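Local coordinates for protein 11R-lipoxygenase (Gersemia fruticosa, PDB 3VF1) that probably adds molecular oxygen to polyunsaturated fatty acids as a calcium-dependent dioxygenase with a non-heme iron, at residues Tyr295-Ala300 / Leu333-Leu338; Ser259-Gly264 / Leu377-Ala382; Leu420-Thr425 / Asp647-Asp652; Arg409-Pro412 / Pro416-Lys419. All blocks are in the same frame, centred on the assembly; numbering follows the deposited sequence.

Interaction 1: Tyr295-Ala300 / Leu333-Leu338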
loop_
_atom_site.group_PDB
_atom_site.type_symbol
_atom_site.label_atom_id
_atom_site.label_comp_id
_atom_site.label_asym_id
_atom_site.label_seq_id
_atom_site.Cartn_x
_atom_site.Cartn_y
_atom_site.Cartn_z
ATOM N N TYR A 295 0.827 24.587 35.512
ATOM C CA TYR A 295 0.275 23.280 35.175
ATOM C C TYR A 295 0.998 22.146 35.887
ATOM O O TYR A 295 2.222 22.139 35.993
ATOM C CB TYR A 295 0.336 23.044 33.665
ATOM C CG TYR A 295 -0.846 23.603 32.911
ATOM C CD1 TYR A 295 -1.011 24.970 32.754
ATOM C CD2 TYR A 295 -1.797 22.761 32.354
ATOM C CE1 TYR A 295 -2.091 25.484 32.065
ATOM C CE2 TYR A 295 -2.880 23.266 31.663
ATOM C CZ TYR A 295 -3.022 24.628 31.521
ATOM O OH TYR A 295 -4.101 25.136 30.835
ATOM N N THR A 296 0.218 21.188 36.374
ATOM C CA THR A 296 0.754 19.944 36.900
ATOM C C THR A 296 0.425 18.839 35.907
ATOM O O THR A 296 -0.439 19.011 35.049
ATOM C CB THR A 296 0.139 19.596 38.267
ATOM O OG1 THR A 296 -1.286 19.504 38.144
ATOM C CG2 THR A 296 0.487 20.661 39.297
ATOM N N LEU A 297 1.115 17.710 36.023
ATOM C CA LEU A 297 0.858 16.576 35.147
ATOM C C LEU A 297 -0.625 16.220 35.168
ATOM O O LEU A 297 -1.213 15.907 34.134
ATOM C CB LEU A 297 1.689 15.372 35.583
ATOM C CG LEU A 297 1.547 14.119 34.720
ATOM C CD1 LEU A 297 1.837 14.435 33.263
ATOM C CD2 LEU A 297 2.469 13.023 35.227
ATOM N N GLU A 298 -1.224 16.287 36.354
ATOM C CA GLU A 298 -2.626 15.923 36.531
ATOM C C GLU A 298 -3.537 16.885 35.775
ATOM O O GLU A 298 -4.470 16.461 35.096
ATOM C CB GLU A 298 -2.998 15.915 38.018
ATOM C CG GLU A 298 -2.335 14.804 38.831
ATOM C CD GLU A 298 -0.862 15.068 39.117
ATOM O OE1 GLU A 298 -0.382 16.187 38.830
ATOM O OE2 GLU A 298 -0.185 14.153 39.632
ATOM N N LYS A 299 -3.261 18.179 35.896
ATOM C CA LYS A 299 -4.063 19.198 35.227
ATOM C C LYS A 299 -3.930 19.078 33.713
ATOM O O LYS A 299 -4.903 19.240 32.980
ATOM C CB LYS A 299 -3.631 20.594 35.679
ATOM C CG LYS A 299 -4.441 21.727 35.064
ATOM C CD LYS A 299 -3.988 23.082 35.586
ATOM C CE LYS A 299 -4.755 24.216 34.924
ATOM N NZ LYS A 299 -4.315 25.556 35.407
ATOM N N ALA A 300 -2.718 18.798 33.252
ATOM C CA ALA A 300 -2.459 18.651 31.825
ATOM C C ALA A 300 -3.308 17.534 31.226
ATOM O O ALA A 300 -3.832 17.671 30.125
ATOM C CB ALA A 300 -0.983 18.377 31.584
ATOM N N LEU A 333 7.484 3.035 26.640
ATOM C CA LEU A 333 6.345 3.937 26.664
ATOM C C LEU A 333 6.876 5.361 26.594
ATOM O O LEU A 333 7.820 5.714 27.298
ATOM C CB LEU A 333 5.520 3.763 27.939
ATOM C CG LEU A 333 4.899 2.389 28.186
ATOM C CD1 LEU A 333 5.858 1.501 28.960
ATOM C CD2 LEU A 333 3.575 2.529 28.919
ATOM N N GLY A 334 6.274 6.173 25.736
ATOM C CA GLY A 334 6.666 7.561 25.608
ATOM C C GLY A 334 5.512 8.470 25.965
ATOM O O GLY A 334 4.371 8.207 25.596
ATOM N N LEU A 335 5.805 9.541 26.693
ATOM C CA LEU A 335 4.782 10.506 27.066
ATOM C C LEU A 335 5.094 11.841 26.408
ATOM O O LEU A 335 6.240 12.284 26.403
ATOM C CB LEU A 335 4.718 10.663 28.584
ATOM C CG LEU A 335 3.410 11.235 29.132
ATOM C CD1 LEU A 335 2.264 10.254 28.916
ATOM C CD2 LEU A 335 3.551 11.581 30.604
ATOM N N PHE A 336 4.070 12.473 25.846
ATOM C CA PHE A 336 4.250 13.722 25.120
ATOM C C PHE A 336 3.336 14.811 25.664
ATOM O O PHE A 336 2.307 14.529 26.273
ATOM C CB PHE A 336 3.980 13.512 23.629
ATOM C CG PHE A 336 4.889 12.504 22.983
ATOM C CD1 PHE A 336 4.724 11.151 23.222
ATOM C CD2 PHE A 336 5.903 12.908 22.132
ATOM C CE1 PHE A 336 5.556 10.220 22.628
ATOM C CE2 PHE A 336 6.737 11.981 21.535
ATOM C CZ PHE A 336 6.562 10.634 21.786
ATOM N N TYR A 337 3.730 16.059 25.437
ATOM C CA TYR A 337 2.972 17.211 25.902
ATOM C C TYR A 337 2.611 18.100 24.722
ATOM O O TYR A 337 3.443 18.358 23.856
ATOM C CB TYR A 337 3.802 18.005 26.910
ATOM C CG TYR A 337 3.076 19.172 27.541
ATOM C CD1 TYR A 337 2.049 18.965 28.448
ATOM C CD2 TYR A 337 3.435 20.479 27.247
ATOM C CE1 TYR A 337 1.391 20.024 29.036
ATOM C CE2 TYR A 337 2.780 21.549 27.832
ATOM C CZ TYR A 337 1.760 21.313 28.725
ATOM O OH TYR A 337 1.102 22.366 29.316
ATOM N N LEU A 338 1.366 18.562 24.687
ATOM C CA LEU A 338 0.920 19.473 23.640
ATOM C C LEU A 338 1.202 20.912 24.053
ATOM O O LEU A 338 0.487 21.485 24.870
ATOM C CB LEU A 338 -0.573 19.288 23.368
ATOM C CG LEU A 338 -1.190 20.244 22.343
ATOM C CD1 LEU A 338 -0.571 20.044 20.968
ATOM C CD2 LEU A 338 -2.696 20.059 22.288
#
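A300 and Y337 make the closest of three side-chain contacts, apolar or aromatic, that bring the start of the short helix 297-302 against strand 333-338. A300 points its methyl at the tyrosine, where CB lies 3.9 Å from Y337 CE1, at the edge of the ring and in its plane. Y337 reaches this far because CG stands anti to the backbone N (chi1 -176°), which carries the ring away from the strand toward the helix. One turn earlier in the helix, L297 and L335 touch through branch ends, CD1 of L297 resting 4.3 Å from CD2 of L335. I306 of the neighbouring strand packs on both leucines and on A300.

The tyrosines meet more loosely. The hydroxyl of Y337 sits over one face of the Y295 ring, OH to CD2 4.2 Å, and the aliphatic end of K299 also covers a face, with CE 3.8 Å above the ring plane. Each phenol is anchored by a carboxylate outside the contact: Y337 OH is hydrogen-bonded to D292 and Y295 OH to E303.

T296 is the N-cap of the helix: its OG1 accepts from K299 N at 3.3 Å and 160°, its O takes the amide of A300, and N284 OD1 takes L297 N. Strand 333-338 is bonded through its backbone to 306-310 and 344-350. Side chains therefore make the contact, joining the helix to the middle strand of this antiparallel sheet by hydrophobic packing, and the carboxylates probably help fix how the two phenol rings stand.

Interaction 2: Ser259-Gly264 / Leu377-Ala382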
loop_
_atom_site.group_PDB
_atom_site.type_symbol
_atom_site.label_atom_id
_atom_site.label_comp_id
_atom_site.label_asym_id
_atom_site.label_seq_id
_atom_site.Cartn_x
_atom_site.Cartn_y
_atom_site.Cartn_z
ATOM N N SER A 259 7.219 15.525 16.420
ATOM C CA SER A 259 6.488 15.642 15.162
ATOM C C SER A 259 6.665 14.411 14.274
ATOM O O SER A 259 5.876 14.189 13.362
ATOM C CB SER A 259 6.916 16.904 14.406
ATOM O OG SER A 259 8.199 16.758 13.821
ATOM N N GLN A 260 7.694 13.612 14.541
ATOM C CA GLN A 260 7.946 12.410 13.750
ATOM C C GLN A 260 6.911 11.321 14.022
ATOM O O GLN A 260 6.759 10.390 13.232
ATOM C CB GLN A 260 9.351 11.867 14.016
ATOM C CG GLN A 260 10.466 12.741 13.470
ATOM C CD GLN A 260 10.297 13.043 11.995
ATOM O OE1 GLN A 260 10.709 12.261 11.137
ATOM N NE2 GLN A 260 9.681 14.180 11.691
ATOM N N PHE A 261 6.203 11.437 15.142
ATOM C CA PHE A 261 5.155 10.481 15.483
ATOM C C PHE A 261 3.825 10.901 14.869
ATOM O O PHE A 261 2.844 10.161 14.927
ATOM C CB PHE A 261 5.024 10.350 17.002
ATOM C CG PHE A 261 6.188 9.657 17.650
ATOM C CD1 PHE A 261 7.354 10.349 17.938
ATOM C CD2 PHE A 261 6.119 8.312 17.967
ATOM C CE1 PHE A 261 8.428 9.711 18.530
ATOM C CE2 PHE A 261 7.190 7.668 18.560
ATOM C CZ PHE A 261 8.345 8.370 18.842
ATOM N N LEU A 262 3.801 12.092 14.277
ATOM C CA LEU A 262 2.608 12.604 13.615
ATOM C C LEU A 262 2.807 12.684 12.105
ATOM O O LEU A 262 1.927 12.310 11.335
ATOM C CB LEU A 262 2.269 14.000 14.141
ATOM C CG LEU A 262 1.942 14.138 15.626
ATOM C CD1 LEU A 262 1.669 15.595 15.957
ATOM C CD2 LEU A 262 0.757 13.269 16.006
ATOM N N ASN A 263 3.969 13.176 11.689
ATOM C CA ASN A 263 4.208 13.492 10.288
ATOM C C ASN A 263 5.417 12.757 9.722
ATOM O O ASN A 263 6.016 13.192 8.739
ATOM C CB ASN A 263 4.391 15.000 10.126
ATOM C CG ASN A 263 3.229 15.789 10.699
ATOM O OD1 ASN A 263 2.067 15.422 10.520
ATOM N ND2 ASN A 263 3.538 16.874 11.402
ATOM N N GLY A 264 5.774 11.643 10.350
ATOM C CA GLY A 264 6.831 10.792 9.839
ATOM C C GLY A 264 6.261 9.745 8.906
ATOM O O GLY A 264 5.552 10.072 7.958
ATOM N N LEU A 377 16.337 7.448 21.288
ATOM C CA LEU A 377 16.729 6.540 20.218
ATOM C C LEU A 377 16.063 5.179 20.378
ATOM O O LEU A 377 15.649 4.568 19.396
ATOM C CB LEU A 377 18.250 6.378 20.176
ATOM C CG LEU A 377 19.023 7.612 19.697
ATOM C CD1 LEU A 377 20.513 7.460 19.971
ATOM C CD2 LEU A 377 18.778 7.854 18.216
ATOM N N TRP A 378 15.955 4.713 21.618
ATOM C CA TRP A 378 15.351 3.412 21.893
ATOM C C TRP A 378 13.839 3.429 21.689
ATOM O O TRP A 378 13.244 2.407 21.352
ATOM C CB TRP A 378 15.689 2.953 23.312
ATOM C CG TRP A 378 17.055 2.333 23.427
ATOM C CD1 TRP A 378 18.213 2.954 23.799
ATOM C CD2 TRP A 378 17.400 0.968 23.160
ATOM N NE1 TRP A 378 19.255 2.060 23.782
ATOM C CE2 TRP A 378 18.784 0.835 23.392
ATOM C CE3 TRP A 378 16.674 -0.152 22.748
ATOM C CZ2 TRP A 378 19.454 -0.374 23.226
ATOM C CZ3 TRP A 378 17.342 -1.353 22.583
ATOM C CH2 TRP A 378 18.716 -1.454 22.824
ATOM N N LEU A 379 13.221 4.588 21.888
ATOM C CA LEU A 379 11.788 4.735 21.652
ATOM C C LEU A 379 11.494 4.682 20.154
ATOM O O LEU A 379 10.535 4.043 19.723
ATOM C CB LEU A 379 11.279 6.052 22.242
ATOM C CG LEU A 379 9.778 6.315 22.106
ATOM C CD1 LEU A 379 8.967 5.273 22.861
ATOM C CD2 LEU A 379 9.438 7.715 22.598
ATOM N N ARG A 380 12.326 5.352 19.365
ATOM C CA ARG A 380 12.172 5.360 17.915
ATOM C C ARG A 380 12.446 3.983 17.321
ATOM O O ARG A 380 11.799 3.573 16.358
ATOM C CB ARG A 380 13.114 6.388 17.287
ATOM C CG ARG A 380 12.774 7.825 17.632
ATOM C CD ARG A 380 11.459 8.245 16.998
ATOM N NE ARG A 380 11.525 8.237 15.538
ATOM C CZ ARG A 380 10.465 8.259 14.737
ATOM N NH1 ARG A 380 9.237 8.281 15.242
ATOM N NH2 ARG A 380 10.631 8.249 13.422
ATOM N N CYS A 381 13.410 3.271 17.892
ATOM C CA CYS A 381 13.752 1.942 17.407
ATOM C C CYS A 381 12.545 1.019 17.518
ATOM O O CYS A 381 12.248 0.258 16.597
ATOM C CB CYS A 381 14.934 1.367 18.187
ATOM S SG CYS A 381 15.630 -0.138 17.450
ATOM N N ALA A 382 11.851 1.095 18.648
ATOM C CA ALA A 382 10.637 0.319 18.850
ATOM C C ALA A 382 9.603 0.682 17.789
ATOM O O ALA A 382 8.938 -0.191 17.224
ATOM C CB ALA A 382 10.076 0.565 20.239
HETATM O O HOH W 1 7.822 7.774 11.602
#
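Two helices of the lipoxygenase catalytic domain, 254-263 and the long 369-410, run side by side here, and R380 fills the gap by reaching across to F261. The local axes are 12.2 Å apart and nearly parallel (16°), a spacing wide enough for an arginine to lie between them. R380 makes a cation-pi contact: CZ is 4.8 Å from the F261 ring centroid, and NH1 stands 3.6 Å above the ring plane over its centre. Guanidinium and ring are 77° apart, so the cation comes edge-first onto the face. The bend at chi2 brings R380 CD to 3.6 Å from F261 CZ, and the bend at chi3 turns the guanidinium over the ring.

Further along, the same long helix supplies H392 and H397 to the iron, so this contact belongs to its earlier part, beside the sheet that contains strand 333-338, which F261 and L379 touch at T309. Q260 lays CB over one guanidinium face, 3.8 Å from R380 NH1. A water takes a weak bond from R380 NH2 (3.4 Å) and donates to Q260 O. N591 holds both side chains from outside, its carbonyl accepting from R380 NE and its amide nitrogen bonding Q260 OE1. L379 CD2 approaches F261 CZ obliquely at 4.0 Å.

Interaction 3: Leu420-Thr425 / Asp647-Asp652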
loop_
_atom_site.group_PDB
_atom_site.type_symbol
_atom_site.label_atom_id
_atom_site.label_comp_id
_atom_site.label_asym_id
_atom_site.label_seq_id
_atom_site.Cartn_x
_atom_site.Cartn_y
_atom_site.Cartn_z
ATOM N N LEU A 420 -13.991 -0.504 -10.915
ATOM C CA LEU A 420 -13.664 0.491 -9.904
ATOM C C LEU A 420 -12.350 0.164 -9.201
ATOM O O LEU A 420 -11.477 1.021 -9.065
ATOM C CB LEU A 420 -14.787 0.574 -8.868
ATOM C CG LEU A 420 -14.575 1.584 -7.737
ATOM C CD1 LEU A 420 -14.585 3.009 -8.275
ATOM C CD2 LEU A 420 -15.625 1.406 -6.655
ATOM N N LEU A 421 -12.215 -1.083 -8.762
ATOM C CA LEU A 421 -11.081 -1.492 -7.942
ATOM C C LEU A 421 -9.835 -1.825 -8.754
ATOM O O LEU A 421 -8.723 -1.784 -8.230
ATOM C CB LEU A 421 -11.461 -2.711 -7.098
ATOM C CG LEU A 421 -12.574 -2.506 -6.069
ATOM C CD1 LEU A 421 -12.834 -3.797 -5.309
ATOM C CD2 LEU A 421 -12.217 -1.379 -5.116
ATOM N N TYR A 422 -10.014 -2.153 -10.029
ATOM C CA TYR A 422 -8.912 -2.676 -10.832
ATOM C C TYR A 422 -7.640 -1.832 -10.738
ATOM O O TYR A 422 -6.568 -2.360 -10.444
ATOM C CB TYR A 422 -9.321 -2.835 -12.297
ATOM C CG TYR A 422 -8.231 -3.461 -13.134
ATOM C CD1 TYR A 422 -8.018 -4.831 -13.110
ATOM C CD2 TYR A 422 -7.404 -2.684 -13.934
ATOM C CE1 TYR A 422 -7.021 -5.412 -13.863
ATOM C CE2 TYR A 422 -6.401 -3.257 -14.692
ATOM C CZ TYR A 422 -6.216 -4.623 -14.653
ATOM O OH TYR A 422 -5.220 -5.201 -15.404
ATOM N N PRO A 423 -7.748 -0.518 -10.989
ATOM C CA PRO A 423 -6.535 0.309 -10.973
ATOM C C PRO A 423 -5.901 0.426 -9.587
ATOM O O PRO A 423 -4.722 0.769 -9.484
ATOM C CB PRO A 423 -7.034 1.677 -11.448
ATOM C CG PRO A 423 -8.488 1.685 -11.140
ATOM C CD PRO A 423 -8.953 0.271 -11.296
ATOM N N HIS A 424 -6.667 0.133 -8.543
ATOM C CA HIS A 424 -6.191 0.309 -7.174
ATOM C C HIS A 424 -5.594 -0.963 -6.575
ATOM O O HIS A 424 -4.809 -0.895 -5.631
ATOM C CB HIS A 424 -7.327 0.819 -6.292
ATOM C CG HIS A 424 -7.847 2.159 -6.703
ATOM N ND1 HIS A 424 -7.098 3.311 -6.595
ATOM C CD2 HIS A 424 -9.036 2.532 -7.230
ATOM C CE1 HIS A 424 -7.805 4.336 -7.036
ATOM N NE2 HIS A 424 -8.986 3.891 -7.426
ATOM N N THR A 425 -5.965 -2.115 -7.122
ATOM C CA THR A 425 -5.445 -3.392 -6.638
ATOM C C THR A 425 -4.357 -3.915 -7.569
ATOM O O THR A 425 -3.828 -5.008 -7.373
ATOM C CB THR A 425 -6.553 -4.455 -6.529
ATOM O OG1 THR A 425 -7.114 -4.709 -7.825
ATOM C CG2 THR A 425 -7.646 -3.994 -5.576
ATOM N N ASP A 647 -5.765 3.854 -18.070
ATOM C CA ASP A 647 -6.197 2.531 -18.503
ATOM C C ASP A 647 -7.635 2.273 -18.062
ATOM O O ASP A 647 -7.956 1.202 -17.547
ATOM C CB ASP A 647 -5.270 1.459 -17.931
ATOM C CG ASP A 647 -3.844 1.597 -18.427
ATOM O OD1 ASP A 647 -3.501 2.676 -18.958
ATOM O OD2 ASP A 647 -3.065 0.631 -18.283
ATOM N N ASN A 648 -8.494 3.265 -18.276
ATOM C CA ASN A 648 -9.873 3.220 -17.803
ATOM C C ASN A 648 -10.688 2.096 -18.436
ATOM O O ASN A 648 -10.686 1.921 -19.655
ATOM C CB ASN A 648 -10.557 4.560 -18.067
ATOM C CG ASN A 648 -11.967 4.603 -17.534
ATOM O OD1 ASN A 648 -12.298 3.920 -16.566
ATOM N ND2 ASN A 648 -12.812 5.407 -18.164
ATOM N N LEU A 649 -11.391 1.345 -17.596
ATOM C CA LEU A 649 -12.223 0.241 -18.058
ATOM C C LEU A 649 -13.685 0.659 -18.211
ATOM O O LEU A 649 -14.481 -0.061 -18.810
ATOM C CB LEU A 649 -12.124 -0.933 -17.084
ATOM C CG LEU A 649 -10.727 -1.523 -16.902
ATOM C CD1 LEU A 649 -10.746 -2.620 -15.849
ATOM C CD2 LEU A 649 -10.195 -2.055 -18.223
ATOM N N PHE A 650 -14.035 1.821 -17.671
ATOM C CA PHE A 650 -15.407 2.314 -17.753
ATOM C C PHE A 650 -15.724 2.864 -19.137
ATOM O O PHE A 650 -14.951 3.640 -19.700
ATOM C CB PHE A 650 -15.654 3.401 -16.704
ATOM C CG PHE A 650 -15.844 2.871 -15.313
ATOM C CD1 PHE A 650 -17.052 2.319 -14.932
ATOM C CD2 PHE A 650 -14.819 2.935 -14.383
ATOM C CE1 PHE A 650 -17.235 1.832 -13.652
ATOM C CE2 PHE A 650 -14.997 2.452 -13.104
ATOM C CZ PHE A 650 -16.208 1.899 -12.738
ATOM N N GLY A 651 -16.866 2.454 -19.680
ATOM C CA GLY A 651 -17.341 2.973 -20.949
ATOM C C GLY A 651 -18.483 3.953 -20.759
ATOM O O GLY A 651 -18.693 4.844 -21.584
ATOM N N ASP A 652 -19.223 3.793 -19.666
ATOM C CA ASP A 652 -20.378 4.639 -19.394
ATOM C C ASP A 652 -19.956 6.086 -19.169
ATOM O O ASP A 652 -19.067 6.365 -18.368
ATOM C CB ASP A 652 -21.138 4.123 -18.171
ATOM C CG ASP A 652 -21.496 2.652 -18.284
ATOM O OD1 ASP A 652 -22.476 2.327 -18.984
ATOM O OD2 ASP A 652 -20.796 1.821 -17.667
#
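Y422 has CG anti to its backbone N (chi1 -176°), and L649 puts CG anti to its carbonyl carbon. With these settings the side chains cross at about a right angle. One methyl does the touching: L649 CD1 lies 3.8 Å from Y422 CG and nestles against the root of the tyrosine, meeting CB and CD2 as well, in an oblique approach to the ring. The ring of F650 comes up against the helix backbone, CZ 3.7 Å from L420 N. The side-chain part of that meeting is looser, with L420 CB 4.3 Å from F650 CZ.

N648 bends the loop: its OD1 accepts from F650 N at 2.9 Å with an N-H...O angle of 161°; the donor sits well above the amide carbonyl plane, 66° out of it, and the same oxygen lies in plane at the edge of the F650 ring. L649 O is bonded to the ammonium of K419, a second tie to helix 416-425.

That helix is kinked near P423, whose ring nitrogen has no hydrogen to give, and L421 O accepts from both H424 N and T425 N. I510 of helix 491-514 packs on L420 and F650 alike. About 8 Å separates the side chain of Y422 from that of W126 in the PLAT domain. The loop contains an Asx turn at N648-F650, shortly before helix 653-676, and is fastened by its leucine and phenylalanine to a kinked helix of the catalytic domain.

Interaction 4: Arg409-Pro412 / Pro416-Lys419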
loop_
_atom_site.group_PDB
_atom_site.type_symbol
_atom_site.label_atom_id
_atom_site.label_comp_id
_atom_site.label_asym_id
_atom_site.label_seq_id
_atom_site.Cartn_x
_atom_site.Cartn_y
_atom_site.Cartn_z
ATOM N N ARG A 409 -11.770 -14.060 -8.391
ATOM C CA ARG A 409 -12.501 -15.302 -8.155
ATOM C C ARG A 409 -14.020 -15.163 -8.246
ATOM O O ARG A 409 -14.717 -16.150 -8.472
ATOM C CB ARG A 409 -12.139 -15.865 -6.780
ATOM C CG ARG A 409 -10.727 -16.409 -6.681
ATOM C CD ARG A 409 -10.360 -16.731 -5.242
ATOM N NE ARG A 409 -11.331 -17.619 -4.610
ATOM C CZ ARG A 409 -11.410 -18.928 -4.830
ATOM N NH1 ARG A 409 -10.582 -19.518 -5.682
ATOM N NH2 ARG A 409 -12.326 -19.651 -4.202
ATOM N N ASN A 410 -14.536 -13.951 -8.062
ATOM C CA ASN A 410 -15.979 -13.768 -7.935
ATOM C C ASN A 410 -16.596 -12.713 -8.855
ATOM O O ASN A 410 -17.814 -12.692 -9.037
ATOM C CB ASN A 410 -16.329 -13.438 -6.484
ATOM C CG ASN A 410 -15.827 -14.490 -5.514
ATOM O OD1 ASN A 410 -16.468 -15.521 -5.312
ATOM N ND2 ASN A 410 -14.673 -14.234 -4.909
ATOM N N LEU A 411 -15.773 -11.844 -9.432
ATOM C CA LEU A 411 -16.290 -10.760 -10.261
ATOM C C LEU A 411 -15.849 -10.890 -11.715
ATOM O O LEU A 411 -14.672 -11.123 -11.992
ATOM C CB LEU A 411 -15.833 -9.406 -9.719
ATOM C CG LEU A 411 -16.253 -9.063 -8.290
ATOM C CD1 LEU A 411 -15.717 -7.692 -7.908
ATOM C CD2 LEU A 411 -17.764 -9.111 -8.138
ATOM N N PRO A 412 -16.799 -10.745 -12.651
ATOM C CA PRO A 412 -16.467 -10.670 -14.076
ATOM C C PRO A 412 -16.059 -9.251 -14.453
ATOM O O PRO A 412 -16.485 -8.300 -13.796
ATOM C CB PRO A 412 -17.781 -11.051 -14.754
ATOM C CG PRO A 412 -18.829 -10.574 -13.810
ATOM C CD PRO A 412 -18.256 -10.738 -12.426
ATOM N N PRO A 416 -19.251 -3.370 -12.540
ATOM C CA PRO A 416 -18.775 -2.010 -12.247
ATOM C C PRO A 416 -17.756 -1.935 -11.108
ATOM O O PRO A 416 -16.839 -1.120 -11.167
ATOM C CB PRO A 416 -20.058 -1.259 -11.867
ATOM C CG PRO A 416 -21.040 -2.319 -11.504
ATOM C CD PRO A 416 -20.711 -3.479 -12.385
ATOM N N VAL A 417 -17.923 -2.769 -10.086
ATOM C CA VAL A 417 -17.000 -2.796 -8.955
ATOM C C VAL A 417 -15.629 -3.324 -9.369
ATOM O O VAL A 417 -14.605 -2.850 -8.879
ATOM C CB VAL A 417 -17.553 -3.651 -7.800
ATOM C CG1 VAL A 417 -16.491 -3.866 -6.730
ATOM C CG2 VAL A 417 -18.788 -2.996 -7.207
ATOM N N TRP A 418 -15.610 -4.304 -10.267
ATOM C CA TRP A 418 -14.349 -4.804 -10.804
ATOM C C TRP A 418 -13.589 -3.677 -11.490
ATOM O O TRP A 418 -12.376 -3.541 -11.329
ATOM C CB TRP A 418 -14.587 -5.938 -11.802
ATOM C CG TRP A 418 -13.402 -6.183 -12.685
ATOM C CD1 TRP A 418 -13.109 -5.545 -13.857
ATOM C CD2 TRP A 418 -12.341 -7.119 -12.464
ATOM N NE1 TRP A 418 -11.936 -6.030 -14.381
ATOM C CE2 TRP A 418 -11.444 -6.997 -13.545
ATOM C CE3 TRP A 418 -12.063 -8.050 -11.459
ATOM C CZ2 TRP A 418 -10.292 -7.773 -13.649
ATOM C CZ3 TRP A 418 -10.918 -8.818 -11.566
ATOM C CH2 TRP A 418 -10.048 -8.675 -12.652
ATOM N N LYS A 419 -14.310 -2.871 -12.262
ATOM C CA LYS A 419 -13.714 -1.746 -12.971
ATOM C C LYS A 419 -13.223 -0.697 -11.982
ATOM O O LYS A 419 -12.180 -0.076 -12.183
ATOM C CB LYS A 419 -14.732 -1.112 -13.920
ATOM C CG LYS A 419 -15.210 -2.026 -15.036
ATOM C CD LYS A 419 -16.235 -1.319 -15.907
ATOM C CE LYS A 419 -16.740 -2.212 -17.029
ATOM N NZ LYS A 419 -15.680 -2.531 -18.025
#
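The indole of W418 is the large flat group here, and two carbonyl oxygens approach it obliquely from the turn: L411 O is 4.1 Å from W418 CE3, and P412 O lies 3.9 Å from W418 CG. The closest approach to this side chain is at its root, where P412 O is 3.6 Å from W418 CB. W408, from the helix just before, meets the same indole edge-to-face. In W418, chi1 (162°) sets CG beside the residue's own carbonyl carbon, with the ring lying against the L411 and P412 carbonyls.

L411 supplies the apolar half. Its CB faces W418 CB at 4.2 Å, and its CD1 reaches 4.1 Å from V417 CG1, the two side chains crossing obliquely. W530 and I527 of helix 525-538 cover L411 and V417 respectively, while P412 packs on helix 148-164. At the start of the second helix, V417 N is hydrogen-bonded to H415 ND1. L411 is the first residue to leave the helical path. This is a short helix-to-helix connection in which the chain largely reverses, closed by a leucine, a valine, a tryptophan and a proline carbonyl, at the far end of helix 369-410 of the lipoxygenase domain.

How the interactions relate
All four contacts are largely buried, but they fall into two groups on opposite sides of the chain's centre. Interactions 1 and 2 touch through F336, which meets F261 edge-to-face, and L379 packs on the same strand, at L333 and G334; the loop of interaction 1 is nested within that of interaction 2. Interactions 3 and 4 share helix 416-425, their centres 10 Å apart, and are joined by K419 NZ to L649 O and by F650 packing on the helix start. Helix 369-410 links the groups, entering interactions 2 and 4 about 40 Å apart between centres. Only interaction 2 brings a charge onto a ring; the other three combine apolar packing with polar atoms set against aromatic rings.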